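Local coordinates for protein SAM dependent methyltransferase (Agrobacterium tumefaciens, PDB 2IGT) that binds S-adenosylmethionine and, as its family suggests, probably transfers the methyl group to an acceptor substrate, at residues G109-L114 with E120-F125; G162-A167 with K192-L197; V166-A171 with V178-A183. One frame throughout, in Å; residues are numbered along the deposited sequence. Where two conformers were deposited one is given.

Interaction 1 of 3, residues G109-L114 with E120-F125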
loop_
_atom_site.group_PDB
_atom_site.type_symbol
_atom_site.label_atom_id
_atom_site.label_comp_id
_atom_site.label_asym_id
_atom_site.label_seq_id
_atom_site.Cartn_x
_atom_site.Cartn_y
_atom_site.Cartn_z
ATOM N N GLY A 109 -9.770 -25.194 4.560
ATOM C CA GLY A 109 -10.423 -24.055 3.949
ATOM C C GLY A 109 -10.314 -22.776 4.766
ATOM O O GLY A 109 -9.920 -22.796 5.944
ATOM N N GLU A 110 -10.660 -21.651 4.133
ATOM C CA GLU A 110 -10.534 -20.335 4.751
ATOM C C GLU A 110 -11.359 -20.204 6.038
ATOM O O GLU A 110 -10.951 -19.543 6.974
ATOM C CB GLU A 110 -10.949 -19.255 3.750
ATOM C CG GLU A 110 -10.772 -17.820 4.273
ATOM C CD GLU A 110 -11.520 -16.760 3.441
ATOM O OE1 GLU A 110 -12.153 -17.132 2.424
ATOM O OE2 GLU A 110 -11.461 -15.558 3.812
ATOM N N THR A 111 -12.529 -20.828 6.075
ATOM C CA THR A 111 -13.470 -20.610 7.185
ATOM C C THR A 111 -14.037 -21.899 7.780
ATOM O O THR A 111 -13.942 -22.981 7.180
ATOM C CB THR A 111 -14.690 -19.737 6.745
ATOM O OG1 THR A 111 -15.462 -20.453 5.777
ATOM C CG2 THR A 111 -14.247 -18.380 6.189
ATOM N N TRP A 112 -14.619 -21.774 8.968
ATOM C CA TRP A 112 -15.288 -22.890 9.609
ATOM C C TRP A 112 -16.366 -22.376 10.557
ATOM O O TRP A 112 -16.205 -21.309 11.147
ATOM C CB TRP A 112 -14.282 -23.812 10.316
ATOM C CG TRP A 112 -13.608 -23.314 11.596
ATOM C CD1 TRP A 112 -13.888 -23.725 12.872
ATOM C CD2 TRP A 112 -12.518 -22.375 11.706
ATOM N NE1 TRP A 112 -13.043 -23.096 13.771
ATOM C CE2 TRP A 112 -12.198 -22.262 13.085
ATOM C CE3 TRP A 112 -11.767 -21.646 10.777
ATOM C CZ2 TRP A 112 -11.172 -21.434 13.556
ATOM C CZ3 TRP A 112 -10.744 -20.799 11.248
ATOM C CH2 TRP A 112 -10.457 -20.710 12.625
ATOM N N PRO A 113 -17.475 -23.122 10.690
ATOM C CA PRO A 113 -18.604 -22.605 11.474
ATOM C C PRO A 113 -18.392 -22.683 12.990
ATOM O O PRO A 113 -17.863 -23.682 13.522
ATOM C CB PRO A 113 -19.781 -23.479 11.017
ATOM C CG PRO A 113 -19.131 -24.805 10.636
ATOM C CD PRO A 113 -17.733 -24.475 10.142
ATOM N N LEU A 114 -18.781 -21.610 13.670
ATOM C CA LEU A 114 -18.699 -21.511 15.122
ATOM C C LEU A 114 -19.997 -20.943 15.673
ATOM O O LEU A 114 -20.784 -20.345 14.918
ATOM C CB LEU A 114 -17.557 -20.564 15.530
ATOM C CG LEU A 114 -16.133 -21.044 15.250
ATOM C CD1 LEU A 114 -15.107 -19.995 15.601
ATOM C CD2 LEU A 114 -15.856 -22.343 16.008
ATOM N N GLU A 120 -24.436 -17.785 15.409
ATOM C CA GLU A 120 -23.591 -18.535 14.481
ATOM C C GLU A 120 -22.731 -17.594 13.623
ATOM O O GLU A 120 -23.229 -16.607 13.076
ATOM C CB GLU A 120 -24.448 -19.455 13.598
ATOM C CG GLU A 120 -24.939 -20.738 14.291
ATOM C CD GLU A 120 -26.065 -20.507 15.277
ATOM O OE1 GLU A 120 -26.957 -19.673 14.985
ATOM O OE2 GLU A 120 -26.071 -21.168 16.342
ATOM N N PHE A 121 -21.439 -17.903 13.512
ATOM C CA PHE A 121 -20.484 -17.042 12.809
ATOM C C PHE A 121 -19.333 -17.899 12.285
ATOM O O PHE A 121 -19.270 -19.093 12.568
ATOM C CB PHE A 121 -19.958 -15.911 13.712
ATOM C CG PHE A 121 -19.202 -16.393 14.923
ATOM C CD1 PHE A 121 -19.875 -16.733 16.088
ATOM C CD2 PHE A 121 -17.805 -16.470 14.910
ATOM C CE1 PHE A 121 -19.169 -17.186 17.213
ATOM C CE2 PHE A 121 -17.100 -16.930 16.015
ATOM C CZ PHE A 121 -17.785 -17.279 17.176
ATOM N N LEU A 122 -18.435 -17.284 11.528
ATOM C CA LEU A 122 -17.317 -18.019 10.937
ATOM C C LEU A 122 -16.001 -17.735 11.644
ATOM O O LEU A 122 -15.641 -16.575 11.863
ATOM C CB LEU A 122 -17.171 -17.689 9.442
ATOM C CG LEU A 122 -18.375 -18.011 8.547
ATOM C CD1 LEU A 122 -18.222 -17.340 7.179
ATOM C CD2 LEU A 122 -18.563 -19.534 8.420
ATOM N N GLY A 123 -15.276 -18.797 11.986
ATOM C CA GLY A 123 -13.835 -18.686 12.206
ATOM C C GLY A 123 -13.190 -18.487 10.845
ATOM O O GLY A 123 -13.708 -18.970 9.828
ATOM N N ARG A 124 -12.083 -17.746 10.794
ATOM C CA ARG A 124 -11.464 -17.421 9.506
ATOM C C ARG A 124 -9.944 -17.372 9.604
ATOM O O ARG A 124 -9.400 -16.662 10.454
ATOM C CB ARG A 124 -12.012 -16.074 8.973
ATOM C CG ARG A 124 -11.551 -15.680 7.564
ATOM C CD ARG A 124 -12.209 -14.374 7.094
ATOM N NE ARG A 124 -13.675 -14.407 7.208
ATOM C CZ ARG A 124 -14.497 -14.757 6.226
ATOM N NH1 ARG A 124 -14.007 -15.095 5.035
ATOM N NH2 ARG A 124 -15.807 -14.779 6.428
ATOM N N PHE A 125 -9.271 -18.113 8.720
ATOM C CA PHE A 125 -7.811 -18.011 8.571
ATOM C C PHE A 125 -7.436 -16.880 7.597
ATOM O O PHE A 125 -7.724 -16.936 6.388
ATOM C CB PHE A 125 -7.196 -19.345 8.106
ATOM C CG PHE A 125 -7.472 -20.516 9.020
ATOM C CD1 PHE A 125 -6.982 -20.544 10.334
ATOM C CD2 PHE A 125 -8.182 -21.617 8.547
ATOM C CE1 PHE A 125 -7.212 -21.647 11.167
ATOM C CE2 PHE A 125 -8.412 -22.741 9.367
ATOM C CZ PHE A 125 -7.925 -22.748 10.687
HETATM O O HOH W 1 -8.949 -15.229 4.622
#
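Segments 109-114 and 120-125 are the two arms of an antiparallel beta hairpin, strands 111-116 and 119-124, whose short axes approach to 4.4 Å with N-to-C directions 145° apart. Trp112 with Gly123 and Leu114 with Phe121 are the hydrogen-bonded pairs, each closed by two N-H to O bonds, and Thr111-Arg124 and Pro113-Leu122 are the non-hydrogen-bonded pairs. Beyond the strand ends, Phe125 N adds one more bond to Glu110 O, at 2.8 Å.

On the face that carries Trp112, Leu114 and Phe121, rings dominate. The Trp112 indole lies back across the neighbouring strand, and Gly123 CA sits over its six-membered ring, 3.7 Å from the centroid and almost on the normal, a CH-pi contact for which the lack of a side chain on Gly123 leaves room. The same ring continues into an offset stack with Phe125, centroids 4.4 Å apart and planes at 27°, with Trp112 CZ3 above the centre of the phenyl ring. Indole NE1 is bonded to Tyr59 O, which would restrain the rotation of the indole. Further along, Phe121 CG stands between its backbone N and carbonyl carbon, which turns the ring toward Leu114, whose CB rests over a face of it, 3.9 Å from the centroid.

On the Thr111 and Arg124 face, the end of the hairpin is polar, with Glu110 reaching in from the loop. Arg124 meets Glu110 in a salt bridge and lays a face of its guanidinium against Thr111 CG2, while its NH2 pairs with Glu193 on helix 185-198. A water bridges Glu110 OE2 and Phe125 O, donating to both. Arg124 NH1 meets Glu110 OE2 at 2.9 Å in the guanidinium plane but from well above the carboxylate plane, 71° out of it.

Interaction 2 of 3, residues G162-A167 with K192-L197. With SAM (S-adenosylmethionine), chain D; ACY (acetic acid), chain G; FMT (formic acid), chain I.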
loop_
_atom_site.group_PDB
_atom_site.type_symbol
_atom_site.label_atom_id
_atom_site.label_comp_id
_atom_site.label_asym_id
_atom_site.label_seq_id
_atom_site.Cartn_x
_atom_site.Cartn_y
_atom_site.Cartn_z
ATOM N N GLY A 162 -16.296 -2.414 15.193
ATOM C CA GLY A 162 -17.073 -3.634 15.438
ATOM C C GLY A 162 -16.487 -4.943 14.911
ATOM O O GLY A 162 -16.937 -6.018 15.311
ATOM N N TYR A 163 -15.501 -4.856 14.014
ATOM C CA TYR A 163 -14.760 -6.053 13.574
ATOM C C TYR A 163 -15.739 -7.069 12.945
ATOM O O TYR A 163 -16.565 -6.675 12.112
ATOM C CB TYR A 163 -13.968 -6.625 14.769
ATOM C CG TYR A 163 -13.038 -7.777 14.475
ATOM C CD1 TYR A 163 -12.137 -7.721 13.414
ATOM C CD2 TYR A 163 -13.038 -8.921 15.292
ATOM C CE1 TYR A 163 -11.251 -8.778 13.159
ATOM C CE2 TYR A 163 -12.162 -9.987 15.038
ATOM C CZ TYR A 163 -11.264 -9.900 13.982
ATOM O OH TYR A 163 -10.378 -10.934 13.695
ATOM N N THR A 164 -15.696 -8.343 13.350
ATOM C CA THR A 164 -16.552 -9.342 12.730
ATOM C C THR A 164 -17.979 -9.323 13.289
ATOM O O THR A 164 -18.799 -10.130 12.883
ATOM C CB THR A 164 -15.949 -10.752 12.845
ATOM O OG1 THR A 164 -15.732 -11.064 14.231
ATOM C CG2 THR A 164 -14.604 -10.862 12.034
ATOM N N GLY A 165 -18.249 -8.409 14.225
ATOM C CA GLY A 165 -19.621 -8.071 14.620
ATOM C C GLY A 165 -20.382 -9.064 15.472
ATOM O O GLY A 165 -21.602 -9.003 15.518
ATOM N N VAL A 166 -19.696 -9.938 16.206
ATOM C CA VAL A 166 -20.438 -10.888 17.052
ATOM C C VAL A 166 -21.278 -10.137 18.114
ATOM O O VAL A 166 -22.424 -10.503 18.374
ATOM C CB VAL A 166 -19.531 -11.968 17.680
ATOM C CG1 VAL A 166 -20.333 -12.862 18.667
ATOM C CG2 VAL A 166 -18.959 -12.829 16.585
ATOM N N ALA A 167 -20.737 -9.052 18.679
ATOM C CA ALA A 167 -21.539 -8.238 19.627
ATOM C C ALA A 167 -22.776 -7.656 18.946
ATOM O O ALA A 167 -23.857 -7.570 19.547
ATOM C CB ALA A 167 -20.692 -7.118 20.254
ATOM N N LYS A 192 -21.191 -9.070 7.795
ATOM C CA LYS A 192 -22.401 -9.370 7.016
ATOM C C LYS A 192 -22.536 -10.865 6.721
ATOM O O LYS A 192 -23.637 -11.424 6.806
ATOM C CB LYS A 192 -22.402 -8.566 5.707
ATOM C CG LYS A 192 -22.696 -7.074 5.895
ATOM C CD LYS A 192 -22.633 -6.347 4.555
ATOM C CE LYS A 192 -22.915 -4.870 4.702
ATOM N NZ LYS A 192 -22.776 -4.175 3.396
ATOM N N GLU A 193 -21.425 -11.509 6.361
ATOM C CA GLU A 193 -21.401 -12.961 6.216
ATOM C C GLU A 193 -21.881 -13.657 7.495
ATOM O O GLU A 193 -22.642 -14.614 7.410
ATOM C CB GLU A 193 -20.006 -13.470 5.844
ATOM C CG GLU A 193 -19.650 -13.317 4.391
ATOM C CD GLU A 193 -18.285 -13.890 4.081
ATOM O OE1 GLU A 193 -18.081 -15.095 4.320
ATOM O OE2 GLU A 193 -17.407 -13.121 3.612
ATOM N N ASN A 194 -21.417 -13.186 8.659
ATOM C CA ASN A 194 -21.871 -13.701 9.952
ATOM C C ASN A 194 -23.361 -13.433 10.200
ATOM O O ASN A 194 -24.096 -14.307 10.659
ATOM C CB ASN A 194 -21.018 -13.121 11.095
ATOM C CG ASN A 194 -19.599 -13.659 11.087
ATOM O OD1 ASN A 194 -19.337 -14.725 10.526
ATOM N ND2 ASN A 194 -18.677 -12.940 11.739
ATOM N N GLN A 195 -23.815 -12.225 9.879
ATOM C CA GLN A 195 -25.244 -11.939 9.965
ATOM C C GLN A 195 -26.099 -12.961 9.165
ATOM O O GLN A 195 -27.138 -13.462 9.652
ATOM C CB GLN A 195 -25.508 -10.498 9.497
ATOM C CG GLN A 195 -27.005 -10.099 9.512
ATOM C CD GLN A 195 -27.262 -8.787 8.828
ATOM O OE1 GLN A 195 -26.459 -8.345 7.996
ATOM N NE2 GLN A 195 -28.388 -8.146 9.167
ATOM N N VAL A 196 -25.670 -13.262 7.941
ATOM C CA VAL A 196 -26.392 -14.229 7.094
ATOM C C VAL A 196 -26.407 -15.591 7.778
ATOM O O VAL A 196 -27.474 -16.179 7.959
ATOM C CB VAL A 196 -25.781 -14.361 5.680
ATOM C CG1 VAL A 196 -26.424 -15.511 4.909
ATOM C CG2 VAL A 196 -25.944 -13.051 4.926
ATOM N N LEU A 197 -25.226 -16.061 8.180
ATOM C CA LEU A 197 -25.086 -17.351 8.831
ATOM C C LEU A 197 -25.929 -17.450 10.110
ATOM O O LEU A 197 -26.504 -18.501 10.391
ATOM C CB LEU A 197 -23.611 -17.621 9.123
ATOM C CG LEU A 197 -23.201 -19.073 9.346
ATOM C CD1 LEU A 197 -23.228 -19.839 7.996
ATOM C CD2 LEU A 197 -21.834 -19.136 10.017
HETATM N N SAM D . -9.669 -4.018 19.134
HETATM C CA SAM D . -8.943 -5.276 18.805
HETATM C C SAM D . -7.428 -4.999 18.813
HETATM O O SAM D . -6.954 -3.858 18.962
HETATM O OXT SAM D . -6.636 -5.942 18.690
HETATM C CB SAM D . -9.428 -5.859 17.458
HETATM C CG SAM D . -8.860 -5.222 16.167
HETATM S SD SAM D . -9.382 -3.482 15.919
HETATM C CE SAM D . -9.582 -2.775 17.541
HETATM C "C5'" SAM D . -11.154 -3.732 15.636
HETATM C "C4'" SAM D . -11.638 -3.096 14.345
HETATM O "O4'" SAM D . -11.299 -1.720 14.329
HETATM C "C3'" SAM D . -11.012 -3.649 13.059
HETATM O "O3'" SAM D . -11.976 -4.430 12.371
HETATM C "C2'" SAM D . -10.569 -2.431 12.233
HETATM O "O2'" SAM D . -10.975 -2.471 10.879
HETATM C "C1'" SAM D . -11.310 -1.307 12.979
HETATM N N9 SAM D . -10.730 0.030 12.890
HETATM C C8 SAM D . -9.400 0.408 12.950
HETATM N N7 SAM D . -9.332 1.751 12.866
HETATM C C5 SAM D . -10.593 2.251 12.745
HETATM C C6 SAM D . -11.094 3.549 12.586
HETATM N N6 SAM D . -10.285 4.597 12.563
HETATM N N1 SAM D . -12.471 3.740 12.513
HETATM C C2 SAM D . -13.309 2.653 12.527
HETATM N N3 SAM D . -12.823 1.358 12.649
HETATM C C4 SAM D . -11.475 1.168 12.745
HETATM C C ACY G . -19.478 -5.016 2.285
HETATM O O ACY G . -20.505 -5.639 2.585
HETATM O OXT ACY G . -19.355 -3.788 2.484
HETATM C CH3 ACY G . -18.356 -5.794 1.658
HETATM C C FMT I . -9.321 -12.758 16.956
HETATM O O1 FMT I . -9.913 -12.641 15.881
HETATM O O2 FMT I . -8.534 -13.661 17.242
#
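Segment 162-167 makes a type II' turn from Gly162 to Gly165, closed by the bond from Gly165 N to Gly162 O, and runs into helix 166-173 with Gly165 at the N-cap position; it meets helix 185-198 where the CA atoms of Thr164 and Asn194 are 7.4 Å apart. The turn follows strand 156-160, as the loop after the first strand does in Rossmann-like methyltransferases.

The contact is small and rests on one polar grip. Asn194 turns its amide toward the turn and donates from ND2 to Thr164 O at 3.0 Å, with an N-H...O angle of 160°. The acceptor lies close to the amide plane, whereas ND2 approaches the carbonyl from a moderate tilt, 19° from its plane. Asn194 CG stands anti to its own carbonyl carbon (chi1 -70°), which aims the amide off the helix at the turn, and Thr164 CB packs against ND2 at 3.7 Å. The other end of the amide, OD1, accepts from Leu122 N, and Thr164 OG1 is bonded to Gly132 O.

The preceding residue of the turn, Tyr163, belongs to the cofactor pocket. Thr164 CG2 lies over the centre of one face of its ring, and S-adenosylmethionine O3' lies near the ring plane at the edge, 3.5 Å from Tyr163 CD1. Tyr163 OH donates to O1 of a formic acid molecule at 2.8 Å, probably a solute from crystallisation.

Both ends of the buried Asn194 amide are therefore paired, one with the turn and one with strand 119-124. This fixes its flip and ties helix 185-198 to a backbone carbonyl one residue beyond the pocket tyrosine, which is consistent with a second-shell part for Asn194 in positioning the turn that carries Tyr163.

Interaction 3 of 3, residues V166-A171 with V178-A183. With SAM (S-adenosylmethionine), chain D.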
loop_
_atom_site.group_PDB
_atom_site.type_symbol
_atom_site.label_atom_id
_atom_site.label_comp_id
_atom_site.label_asym_id
_atom_site.label_seq_id
_atom_site.Cartn_x
_atom_site.Cartn_y
_atom_site.Cartn_z
ATOM N N VAL A 166 -19.696 -9.938 16.206
ATOM C CA VAL A 166 -20.438 -10.888 17.052
ATOM C C VAL A 166 -21.278 -10.137 18.114
ATOM O O VAL A 166 -22.424 -10.503 18.374
ATOM C CB VAL A 166 -19.531 -11.968 17.680
ATOM C CG1 VAL A 166 -20.333 -12.862 18.667
ATOM C CG2 VAL A 166 -18.959 -12.829 16.585
ATOM N N ALA A 167 -20.737 -9.052 18.679
ATOM C CA ALA A 167 -21.539 -8.238 19.627
ATOM C C ALA A 167 -22.776 -7.656 18.946
ATOM O O ALA A 167 -23.857 -7.570 19.547
ATOM C CB ALA A 167 -20.692 -7.118 20.254
ATOM N N SER A 168 -22.602 -7.203 17.705
ATOM C CA SER A 168 -23.702 -6.635 16.937
ATOM C C SER A 168 -24.792 -7.674 16.771
ATOM O O SER A 168 -25.978 -7.362 16.876
ATOM C CB SER A 168 -23.204 -6.168 15.564
ATOM O OG SER A 168 -22.192 -5.187 15.738
ATOM N N LEU A 169 -24.382 -8.918 16.527
ATOM C CA LEU A 169 -25.342 -9.988 16.280
ATOM C C LEU A 169 -26.056 -10.426 17.561
ATOM O O LEU A 169 -27.276 -10.669 17.541
ATOM C CB LEU A 169 -24.658 -11.172 15.571
ATOM C CG LEU A 169 -24.085 -10.831 14.192
ATOM C CD1 LEU A 169 -23.380 -12.036 13.587
ATOM C CD2 LEU A 169 -25.158 -10.269 13.213
ATOM N N VAL A 170 -25.308 -10.479 18.667
ATOM C CA VAL A 170 -25.895 -10.757 19.992
ATOM C C VAL A 170 -26.987 -9.717 20.311
ATOM O O VAL A 170 -28.107 -10.078 20.684
ATOM C CB VAL A 170 -24.820 -10.815 21.125
ATOM C CG1 VAL A 170 -25.485 -10.911 22.487
ATOM C CG2 VAL A 170 -23.873 -12.038 20.943
ATOM N N ALA A 171 -26.663 -8.435 20.136
ATOM C CA ALA A 171 -27.631 -7.356 20.411
ATOM C C ALA A 171 -28.866 -7.467 19.518
ATOM O O ALA A 171 -30.013 -7.414 19.994
ATOM C CB ALA A 171 -26.973 -5.975 20.290
ATOM N N VAL A 178 -29.347 -1.961 15.962
ATOM C CA VAL A 178 -27.879 -1.948 16.046
ATOM C C VAL A 178 -27.293 -1.080 14.934
ATOM O O VAL A 178 -27.739 -1.143 13.776
ATOM C CB VAL A 178 -27.296 -3.381 15.942
ATOM C CG1 VAL A 178 -25.729 -3.372 16.135
ATOM C CG2 VAL A 178 -27.947 -4.274 16.994
ATOM N N THR A 179 -26.340 -0.233 15.309
ATOM C CA THR A 179 -25.489 0.457 14.345
ATOM C C THR A 179 -24.052 -0.048 14.556
ATOM O O THR A 179 -23.478 0.061 15.667
ATOM C CB THR A 179 -25.603 1.987 14.503
ATOM O OG1 THR A 179 -26.964 2.372 14.259
ATOM C CG2 THR A 179 -24.646 2.730 13.514
ATOM N N HIS A 180 -23.498 -0.649 13.507
ATOM C CA HIS A 180 -22.155 -1.267 13.563
ATOM C C HIS A 180 -21.186 -0.424 12.715
ATOM O O HIS A 180 -21.423 -0.171 11.522
ATOM C CB HIS A 180 -22.269 -2.721 13.068
ATOM C CG HIS A 180 -20.962 -3.458 12.937
ATOM N ND1 HIS A 180 -19.990 -3.126 12.010
ATOM C CD2 HIS A 180 -20.516 -4.570 13.561
ATOM C CE1 HIS A 180 -18.988 -3.989 12.096
ATOM N NE2 HIS A 180 -19.289 -4.879 13.026
ATOM N N VAL A 181 -20.112 0.049 13.346
ATOM C CA VAL A 181 -19.188 0.960 12.680
ATOM C C VAL A 181 -17.803 0.356 12.598
ATOM O O VAL A 181 -17.212 0.016 13.631
ATOM C CB VAL A 181 -19.096 2.332 13.417
ATOM C CG1 VAL A 181 -18.245 3.326 12.607
ATOM C CG2 VAL A 181 -20.508 2.914 13.666
ATOM N N ASP A 182 -17.285 0.243 11.374
ATOM C CA ASP A 182 -15.921 -0.235 11.142
ATOM C C ASP A 182 -15.385 0.429 9.871
ATOM O O ASP A 182 -16.094 0.497 8.884
ATOM C CB ASP A 182 -15.887 -1.776 10.993
ATOM C CG ASP A 182 -14.500 -2.344 11.225
ATOM O OD1 ASP A 182 -13.602 -2.059 10.413
ATOM O OD2 ASP A 182 -14.281 -3.028 12.251
ATOM N N ALA A 183 -14.139 0.913 9.903
ATOM C CA ALA A 183 -13.523 1.582 8.756
ATOM C C ALA A 183 -13.171 0.632 7.619
ATOM O O ALA A 183 -12.924 1.081 6.498
ATOM C CB ALA A 183 -12.266 2.312 9.189
HETATM N N SAM D . -9.669 -4.018 19.134
HETATM C CA SAM D . -8.943 -5.276 18.805
HETATM C C SAM D . -7.428 -4.999 18.813
HETATM O O SAM D . -6.954 -3.858 18.962
HETATM O OXT SAM D . -6.636 -5.942 18.690
HETATM C CB SAM D . -9.428 -5.859 17.458
HETATM C CG SAM D . -8.860 -5.222 16.167
HETATM S SD SAM D . -9.382 -3.482 15.919
HETATM C CE SAM D . -9.582 -2.775 17.541
HETATM C "C5'" SAM D . -11.154 -3.732 15.636
HETATM C "C4'" SAM D . -11.638 -3.096 14.345
HETATM O "O4'" SAM D . -11.299 -1.720 14.329
HETATM C "C3'" SAM D . -11.012 -3.649 13.059
HETATM O "O3'" SAM D . -11.976 -4.430 12.371
HETATM C "C2'" SAM D . -10.569 -2.431 12.233
HETATM O "O2'" SAM D . -10.975 -2.471 10.879
HETATM C "C1'" SAM D . -11.310 -1.307 12.979
HETATM N N9 SAM D . -10.730 0.030 12.890
HETATM C C8 SAM D . -9.400 0.408 12.950
HETATM N N7 SAM D . -9.332 1.751 12.866
HETATM C C5 SAM D . -10.593 2.251 12.745
HETATM C C6 SAM D . -11.094 3.549 12.586
HETATM N N6 SAM D . -10.285 4.597 12.563
HETATM N N1 SAM D . -12.471 3.740 12.513
HETATM C C2 SAM D . -13.309 2.653 12.527
HETATM N N3 SAM D . -12.823 1.358 12.649
HETATM C C4 SAM D . -11.475 1.168 12.745
#
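Ser168 is a buried polar residue packed against Val178 and His180 inside a beta-alpha-beta crossover, and its hydroxyl is satisfied there by a bond to Asn159 ND2 on the adjoining strand. The crossover is formed by strand 156-160, helix 166-173 and strand 177-181 of the Rossmann-like methyltransferase fold. Helix 166-171 and strand 178-181 run almost exactly antiparallel, 176° between N-to-C directions, and their short axes pass 8.8 Å apart, a distance bridged by mostly small side chains, Ser168 and Ala171 on the helix.

Val178 fits its two methyls against successive parts of the helix. CG1, anti to the backbone N (chi1 -176°), lies 3.8 Å from Ser168 CB, while CG2 lies 3.8 Å from Ala171 CB and touches Ser168 O. The two methyls thus touch residues about one helical turn apart. Ser168 CB also approaches the imidazole of His180, two residues further along the same face of the strand, and His180 NE2 has a weak bond to Tyr163 O.

Further along the same segment, Asp182 and Ala183 reach the cofactor. Asp182 grips both ribose hydroxyls of S-adenosylmethionine: O2' donates to OD1 and O3' to OD2, each at 2.7 Å. An acidic residue near the end of the second strand of the fold holds both ribose hydroxyls in this way in many Rossmann-like methyltransferases. Ala183 CB lies against the adenine, 3.5 Å from C2 of S-adenosylmethionine.

Strand 177-181 is flanked in the sheet by 156-160 and 205-208; helix 138-150 packs on helix 166-173 through Trp141 and Leu144, and helix 185-198 presents Ile188 to His180 and Asn194 to Leu169.

How the interactions relate
Interactions 2 and 3 lie about 7 Å apart between centres, share Val166 and Ala167, and both touch S-adenosylmethionine. They are joined at the pocket: Tyr163 N lies 2.8 Å from Asp182 OD2, a probable hydrogen bond that would hold the ribose-binding carboxylate against the turn. Gly162 N and Val181 O, 3.0 Å apart, probably form a second bond. Interaction 1 is further from the cofactor, with the side chain of Arg124 about 11 Å from it, but helix 185-198 couples it to interaction 2: Leu122 N lies 2.9 Å from Asn194 OD1, with the Arg124 to Glu193 salt bridge beside it. Phe121 packs on Val166, so the hairpin borders the helix used by interactions 2 and 3.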